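Local coordinates for protein probable LacI-family transcriptional regulator (Corynebacterium glutamicum ATCC 13032, PDB 3BIL) that probably acts as a LacI-family transcription factor that binds regulatory DNA through a helix-turn-helix and pairs its periplasmic-binding-protein-like cores into a dimer, at the interface of chains A and B. Sequence-based numbering; all coordinates share one arbitrary frame. Chains: chain A/B, Probable LacI-family transcriptional regulator.

Contact 1: the interface of chains A and B. Residues chain A 257, 281, 284-286; chain B 257, 281-282, 284-286.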
loop_
_atom_site.group_PDB
_atom_site.type_symbol
_atom_site.label_atom_id
_atom_site.label_comp_id
_atom_site.label_asym_id
_atom_site.label_seq_id
_atom_site.Cartn_x
_atom_site.Cartn_y
_atom_site.Cartn_z
ATOM N N ILE A 257 -9.653 -11.257 -6.691
ATOM C CA ILE A 257 -10.790 -10.705 -5.922
ATOM C C ILE A 257 -11.731 -9.939 -6.856
ATOM O O ILE A 257 -12.956 -10.189 -6.900
ATOM C CB ILE A 257 -10.345 -9.823 -4.717
ATOM C CG1 ILE A 257 -9.629 -10.681 -3.663
ATOM C CG2 ILE A 257 -11.539 -9.201 -4.060
ATOM C CD1 ILE A 257 -8.711 -9.909 -2.666
ATOM N N LEU A 281 -6.093 -6.177 4.653
ATOM C CA LEU A 281 -7.455 -6.383 4.126
ATOM C C LEU A 281 -7.775 -7.783 3.606
ATOM O O LEU A 281 -8.959 -8.120 3.498
ATOM C CB LEU A 281 -7.866 -5.308 3.105
ATOM C CG LEU A 281 -8.113 -3.899 3.667
ATOM C CD1 LEU A 281 -8.439 -2.872 2.559
ATOM C CD2 LEU A 281 -9.207 -3.910 4.749
ATOM N N LEU A 284 -9.622 -9.801 6.374
ATOM C CA LEU A 284 -10.899 -9.225 6.829
ATOM C C LEU A 284 -12.052 -9.268 5.808
ATOM O O LEU A 284 -13.087 -8.629 6.029
ATOM C CB LEU A 284 -10.713 -7.770 7.327
ATOM C CG LEU A 284 -9.522 -7.399 8.217
ATOM C CD1 LEU A 284 -9.396 -5.909 8.255
ATOM C CD2 LEU A 284 -9.577 -8.000 9.621
ATOM N N GLN A 285 -11.849 -9.979 4.692
ATOM C CA GLN A 285 -12.911 -10.399 3.776
ATOM C C GLN A 285 -13.992 -11.192 4.573
ATOM O O GLN A 285 -13.694 -11.694 5.664
ATOM C CB GLN A 285 -12.314 -11.277 2.636
ATOM C CG GLN A 285 -11.196 -10.666 1.715
ATOM C CD GLN A 285 -11.589 -9.349 0.999
ATOM O OE1 GLN A 285 -12.361 -9.344 0.012
ATOM N NE2 GLN A 285 -11.040 -8.224 1.495
ATOM N N PRO A 286 -15.250 -11.287 4.070
ATOM C CA PRO A 286 -16.258 -12.148 4.758
ATOM C C PRO A 286 -15.789 -13.581 4.991
ATOM O O PRO A 286 -16.189 -14.204 5.967
ATOM C CB PRO A 286 -17.481 -12.135 3.818
ATOM C CG PRO A 286 -16.958 -11.544 2.505
ATOM C CD PRO A 286 -15.836 -10.597 2.908
ATOM N N ILE B 257 -13.271 -1.542 9.230
ATOM C CA ILE B 257 -13.592 -2.849 8.614
ATOM C C ILE B 257 -13.342 -3.985 9.583
ATOM O O ILE B 257 -14.209 -4.881 9.750
ATOM C CB ILE B 257 -12.870 -3.099 7.234
ATOM C CG1 ILE B 257 -13.401 -2.129 6.162
ATOM C CG2 ILE B 257 -13.115 -4.511 6.768
ATOM C CD1 ILE B 257 -12.480 -1.953 4.925
ATOM N N LEU B 281 -9.116 -2.256 -3.031
ATOM C CA LEU B 281 -9.834 -3.290 -2.293
ATOM C C LEU B 281 -11.146 -2.854 -1.626
ATOM O O LEU B 281 -12.060 -3.682 -1.417
ATOM C CB LEU B 281 -8.882 -3.975 -1.310
ATOM C CG LEU B 281 -8.147 -5.150 -1.982
ATOM C CD1 LEU B 281 -7.119 -5.770 -1.048
ATOM C CD2 LEU B 281 -9.214 -6.189 -2.385
ATOM N N PHE B 282 -11.250 -1.551 -1.324
ATOM C CA PHE B 282 -12.520 -0.945 -0.899
ATOM C C PHE B 282 -13.594 -1.099 -1.961
ATOM O O PHE B 282 -14.717 -1.449 -1.630
ATOM C CB PHE B 282 -12.360 0.530 -0.502
ATOM C CG PHE B 282 -11.516 0.742 0.732
ATOM C CD1 PHE B 282 -11.131 2.025 1.097
ATOM C CD2 PHE B 282 -11.120 -0.341 1.527
ATOM C CE1 PHE B 282 -10.362 2.238 2.220
ATOM C CE2 PHE B 282 -10.361 -0.145 2.662
ATOM C CZ PHE B 282 -9.960 1.139 3.010
ATOM N N LEU B 284 -14.238 -3.372 -3.758
ATOM C CA LEU B 284 -14.509 -4.793 -4.057
ATOM C C LEU B 284 -15.293 -5.613 -3.017
ATOM O O LEU B 284 -16.039 -6.515 -3.403
ATOM C CB LEU B 284 -13.234 -5.539 -4.536
ATOM C CG LEU B 284 -12.597 -4.989 -5.833
ATOM C CD1 LEU B 284 -11.163 -5.455 -6.027
ATOM C CD2 LEU B 284 -13.465 -5.233 -7.089
ATOM N N GLN B 285 -15.108 -5.308 -1.728
ATOM C CA GLN B 285 -15.962 -5.797 -0.639
ATOM C C GLN B 285 -17.348 -6.278 -1.131
ATOM O O GLN B 285 -17.873 -5.732 -2.111
ATOM C CB GLN B 285 -16.158 -4.693 0.439
ATOM C CG GLN B 285 -14.883 -4.053 1.093
ATOM C CD GLN B 285 -14.004 -5.020 1.951
ATOM O OE1 GLN B 285 -14.498 -5.782 2.824
ATOM N NE2 GLN B 285 -12.691 -4.967 1.704
ATOM N N PRO B 286 -17.963 -7.287 -0.452
ATOM C CA PRO B 286 -19.324 -7.776 -0.837
ATOM C C PRO B 286 -20.341 -6.652 -1.040
ATOM O O PRO B 286 -21.156 -6.720 -1.968
ATOM C CB PRO B 286 -19.742 -8.666 0.343
ATOM C CG PRO B 286 -18.682 -8.375 1.459
ATOM C CD PRO B 286 -17.427 -8.026 0.710
#
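A two-fold, largely apolar interface joins A:Ile257, A:Leu281 and A:Pro286 to the same segments of chain B, tying together the C-terminal subdomains of a LacI-family core in what is probably the family's dimer. Helix 250-262 supplies the isoleucine, and the 3-10 helix 280-284 of chain A (loop in chain B) and the two residues after it supply the rest. The terminal methyl CD1 of A:Ile257 rests 3.8 Å from methyl CD2 of B:Leu281, the two side chains crossing at about a right angle. In the exchanged twin, A:Leu281 CD2 meets B:Ile257 CD1, again at 3.8 Å. With CG1 of A:Ile257 anti to the carbonyl carbon (chi1 -66°), the other branch, CG2, is turned to B:Leu284, where it lies 4.1 Å from CB. The second methyl of A:Leu281, CD1, abuts the CD2-CE2 side of the B:Phe282 ring, 3.3 Å from CE2. Near the two-fold axis the pyrrolidine rings confront each other through CG and CD, with A:Pro286 CD 3.7 Å from B:Pro286 CD. Beside them the A:Gln285 and B:Gln285 side chains cross, their amide planes 65° apart. The A:Gln285 chain bends at chi2 and returns NE2 to its own A:Leu281 O at 2.9 Å. This bond, 165° at the hydrogen, anchors the amide from within its own chain, although the donor stands above the carbonyl plane.

Contact 2: the interface of chains A and B. Residues chain A 86, 89, 99, 101; chain B 102-103, 105, 110.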
loop_
_atom_site.group_PDB
_atom_site.type_symbol
_atom_site.label_atom_id
_atom_site.label_comp_id
_atom_site.label_asym_id
_atom_site.label_seq_id
_atom_site.Cartn_x
_atom_site.Cartn_y
_atom_site.Cartn_z
ATOM N N THR A 86 9.482 -0.230 4.741
ATOM C CA THR A 86 9.209 0.188 6.092
ATOM C C THR A 86 10.107 -0.635 7.029
ATOM O O THR A 86 10.779 -0.073 7.880
ATOM C CB THR A 86 7.734 -0.029 6.453
ATOM O OG1 THR A 86 6.913 0.631 5.495
ATOM C CG2 THR A 86 7.403 0.507 7.833
ATOM N N GLN A 89 13.869 0.096 6.638
ATOM C CA GLN A 89 14.200 1.393 7.214
ATOM C C GLN A 89 14.327 1.317 8.732
ATOM O O GLN A 89 15.226 1.939 9.309
ATOM C CB GLN A 89 13.179 2.457 6.855
ATOM C CG GLN A 89 13.473 3.745 7.557
ATOM C CD GLN A 89 12.574 4.872 7.158
ATOM O OE1 GLN A 89 12.583 5.316 6.012
ATOM N NE2 GLN A 89 11.806 5.374 8.122
ATOM N N THR A 99 17.893 6.170 5.520
ATOM C CA THR A 99 17.304 5.460 4.376
ATOM C C THR A 99 16.671 6.397 3.338
ATOM O O THR A 99 15.731 7.137 3.633
ATOM C CB THR A 99 16.229 4.426 4.859
ATOM O OG1 THR A 99 16.852 3.426 5.669
ATOM C CG2 THR A 99 15.514 3.751 3.689
ATOM N N ILE A 101 14.782 6.081 -0.353
ATOM C CA ILE A 101 14.079 5.061 -1.120
ATOM C C ILE A 101 13.957 5.473 -2.558
ATOM O O ILE A 101 13.743 6.643 -2.847
ATOM C CB ILE A 101 12.635 4.797 -0.557
ATOM C CG1 ILE A 101 12.673 4.444 0.936
ATOM C CG2 ILE A 101 11.912 3.686 -1.343
ATOM C CD1 ILE A 101 12.075 5.495 1.798
ATOM N N THR B 102 11.656 9.788 0.731
ATOM C CA THR B 102 11.923 9.391 2.127
ATOM C C THR B 102 10.661 9.271 2.987
ATOM O O THR B 102 9.629 9.857 2.689
ATOM C CB THR B 102 13.026 10.242 2.867
ATOM O OG1 THR B 102 12.420 11.264 3.677
ATOM C CG2 THR B 102 14.064 10.849 1.906
ATOM N N ASN B 103 10.778 8.519 4.074
ATOM C CA ASN B 103 9.648 8.068 4.835
ATOM C C ASN B 103 9.924 8.337 6.294
ATOM O O ASN B 103 10.860 7.789 6.841
ATOM C CB ASN B 103 9.450 6.571 4.601
ATOM C CG ASN B 103 8.494 5.939 5.605
ATOM O OD1 ASN B 103 7.708 6.626 6.258
ATOM N ND2 ASN B 103 8.543 4.623 5.718
ATOM N N ASN B 105 7.986 7.906 9.211
ATOM C CA ASN B 105 7.138 7.251 10.243
ATOM C C ASN B 105 6.516 8.176 11.280
ATOM O O ASN B 105 6.568 7.869 12.476
ATOM C CB ASN B 105 7.890 6.167 11.013
ATOM C CG ASN B 105 8.606 5.228 10.123
ATOM O OD1 ASN B 105 9.836 5.232 10.085
ATOM N ND2 ASN B 105 7.857 4.417 9.371
ATOM N N THR B 110 13.331 11.858 12.375
ATOM C CA THR B 110 13.634 11.244 11.082
ATOM C C THR B 110 13.544 12.278 9.934
ATOM O O THR B 110 14.499 12.424 9.165
ATOM C CB THR B 110 12.795 9.953 10.800
ATOM O OG1 THR B 110 12.577 9.207 12.006
ATOM C CG2 THR B 110 13.525 9.066 9.837
#
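A:Gln89, from helix 79-94, reaches across the N-terminal subdomain interface of this LacI-family core to B:Asn103 and B:Asn105, at the end of strand 99-103 and just beyond it. These three bury the most surface here: 52 Å² for A:Gln89, 41 Å² for B:Asn103 and 29 Å² for B:Asn105. The glutamine is stretched out, with CG anti to the backbone N (chi1 175°) and the chain extended beyond CG, which carries its amide over to the partner backbone. There A:Gln89 NE2 donates to the main-chain carbonyl B:Asn103 O at 2.9 Å, the acceptor lying close to the glutamine's amide plane but the donor tilted 34° from the carbonyl plane. The bond is bent, 147° at the hydrogen. Amide oxygen OE1 of A:Gln89 also sits 3.1 Å from B:Asn103 O, an acceptor against an acceptor, which makes the modelled amide placement somewhat doubtful. B:Asn105 approaches from the opposite direction, its OD1 2.8 Å from A:Gln89 NE2, yet the N-H is aimed away and this pair is not a hydrogen bond. Within chain B, B:Asn105 N donates to B:Asn103 OD1 at 3.2 Å, linking the two asparagines. On the flank, A:Ile101 CD1 packs 3.9 Å from B:Thr102 CA and 4.0 Å from B:Asn103 CB.

Contact 3: the interface of chains A and B. Residues chain A 100-102, 117; chain B 100-102, 117.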
loop_
_atom_site.group_PDB
_atom_site.type_symbol
_atom_site.label_atom_id
_atom_site.label_comp_id
_atom_site.label_asym_id
_atom_site.label_seq_id
_atom_site.Cartn_x
_atom_site.Cartn_y
_atom_site.Cartn_z
ATOM N N ILE A 100 17.196 6.323 2.120
ATOM C CA ILE A 100 16.663 6.978 0.933
ATOM C C ILE A 100 16.040 5.902 0.027
ATOM O O ILE A 100 16.702 4.917 -0.324
ATOM C CB ILE A 100 17.813 7.658 0.154
ATOM C CG1 ILE A 100 18.739 8.427 1.099
ATOM C CG2 ILE A 100 17.288 8.558 -0.938
ATOM C CD1 ILE A 100 18.083 9.583 1.874
ATOM N N ILE A 101 14.782 6.081 -0.353
ATOM C CA ILE A 101 14.079 5.061 -1.120
ATOM C C ILE A 101 13.957 5.473 -2.558
ATOM O O ILE A 101 13.743 6.643 -2.847
ATOM C CB ILE A 101 12.635 4.797 -0.557
ATOM C CG1 ILE A 101 12.673 4.444 0.936
ATOM C CG2 ILE A 101 11.912 3.686 -1.343
ATOM C CD1 ILE A 101 12.075 5.495 1.798
ATOM N N THR A 102 14.067 4.515 -3.473
ATOM C CA THR A 102 13.641 4.787 -4.854
ATOM C C THR A 102 12.727 3.724 -5.476
ATOM O O THR A 102 12.707 2.568 -5.070
ATOM C CB THR A 102 14.812 5.085 -5.861
ATOM O OG1 THR A 102 15.143 3.894 -6.595
ATOM C CG2 THR A 102 16.061 5.675 -5.178
ATOM N N PHE A 117 22.808 7.517 -9.589
ATOM C CA PHE A 117 22.641 8.619 -8.662
ATOM C C PHE A 117 23.002 8.230 -7.239
ATOM O O PHE A 117 23.695 8.976 -6.565
ATOM C CB PHE A 117 21.222 9.186 -8.715
ATOM C CG PHE A 117 20.977 10.299 -7.723
ATOM C CD1 PHE A 117 21.194 11.624 -8.074
ATOM C CD2 PHE A 117 20.541 10.023 -6.433
ATOM C CE1 PHE A 117 20.970 12.656 -7.150
ATOM C CE2 PHE A 117 20.326 11.049 -5.505
ATOM C CZ PHE A 117 20.541 12.362 -5.866
ATOM N N ILE B 100 13.839 10.977 -5.388
ATOM C CA ILE B 100 14.322 10.334 -4.175
ATOM C C ILE B 100 13.201 10.441 -3.144
ATOM O O ILE B 100 12.700 11.548 -2.886
ATOM C CB ILE B 100 15.571 11.088 -3.618
ATOM C CG1 ILE B 100 16.644 11.264 -4.697
ATOM C CG2 ILE B 100 16.145 10.404 -2.412
ATOM C CD1 ILE B 100 17.019 9.968 -5.466
ATOM N N ILE B 101 12.794 9.318 -2.563
ATOM C CA ILE B 101 11.672 9.345 -1.647
ATOM C C ILE B 101 12.189 9.076 -0.267
ATOM O O ILE B 101 13.064 8.216 -0.101
ATOM C CB ILE B 101 10.605 8.254 -1.986
ATOM C CG1 ILE B 101 9.944 8.512 -3.345
ATOM C CG2 ILE B 101 9.567 8.135 -0.868
ATOM C CD1 ILE B 101 10.355 7.525 -4.382
ATOM N N THR B 102 11.656 9.788 0.731
ATOM C CA THR B 102 11.923 9.391 2.127
ATOM C C THR B 102 10.661 9.271 2.987
ATOM O O THR B 102 9.629 9.857 2.689
ATOM C CB THR B 102 13.026 10.242 2.867
ATOM O OG1 THR B 102 12.420 11.264 3.677
ATOM C CG2 THR B 102 14.064 10.849 1.906
ATOM N N PHE B 117 19.280 15.936 4.984
ATOM C CA PHE B 117 19.973 15.142 3.971
ATOM C C PHE B 117 19.750 15.634 2.547
ATOM O O PHE B 117 20.708 15.939 1.828
ATOM C CB PHE B 117 19.606 13.662 4.050
ATOM C CG PHE B 117 20.463 12.790 3.170
ATOM C CD1 PHE B 117 21.636 12.229 3.663
ATOM C CD2 PHE B 117 20.113 12.554 1.845
ATOM C CE1 PHE B 117 22.443 11.436 2.845
ATOM C CE2 PHE B 117 20.909 11.768 1.023
ATOM C CZ PHE B 117 22.076 11.205 1.522
#
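Strands 99-103 of the two chains meet antiparallel at A:Ile101 and B:Ile101, whose backbones form a reciprocal pair of hydrogen bonds across the two-fold axis of the LacI-family N-terminal subdomains. A:Ile101 N donates to B:Ile101 O at 2.8 Å, and B:Ile101 N returns the bond to A:Ile101 O at 2.9 Å. Both are fairly straight, 160° and 164° at the hydrogen. The first donor lies nearly along the C=O axis, and the second lies in the carbonyl plane.

Side chains then pack on the two faces of this bridge. A:Ile101 and B:Ile101 flank the paired backbones, CD1 of A:Ile101 coming within 3.5 Å of B:Ile101 O. The neighbouring A:Ile100 and B:Ile100 point to the other face, towards helices 108-120, and hide 53 and 51 Å² respectively. Their CG2 methyls are modelled too close together, so the spacing of that central pair is doubtful. The CD1 branches are better grounded: A:Ile100 CD1 lies over the face of the B:Phe117 ring, displaced to its CD2-CE2 side, at 3.6 Å from CD2. In the exchanged pair, B:Ile100 CD1 sits above the CD2-CE2 edge of A:Phe117, 3.5 Å from CE2, further off centre than its twin. Each phenyl group is carried out from its helix with CG anti to the backbone N, chi1 being 177° in A:Phe117, which presents the ring face to the partner's isoleucine.

Contact 2 and contact 3 are neighbours, the centres of their C-alpha atoms about 9 Å apart, and share A:Ile101 and B:Thr102 on strand 99-103. A shift of the paired strands would probably be passed on to the glutamine-asparagine contact. Contact 1 stands apart, about 29 Å from contact 2 and 33 Å from contact 3, and uses helix 250-262 and the segment at residues 281-286 instead. The chains are consequently joined at both N- and C-terminal subdomains, as expected of LacI-family dimers. Such separated attachment points could let one end adjust relative to the other, although the structure alone does not show such movement.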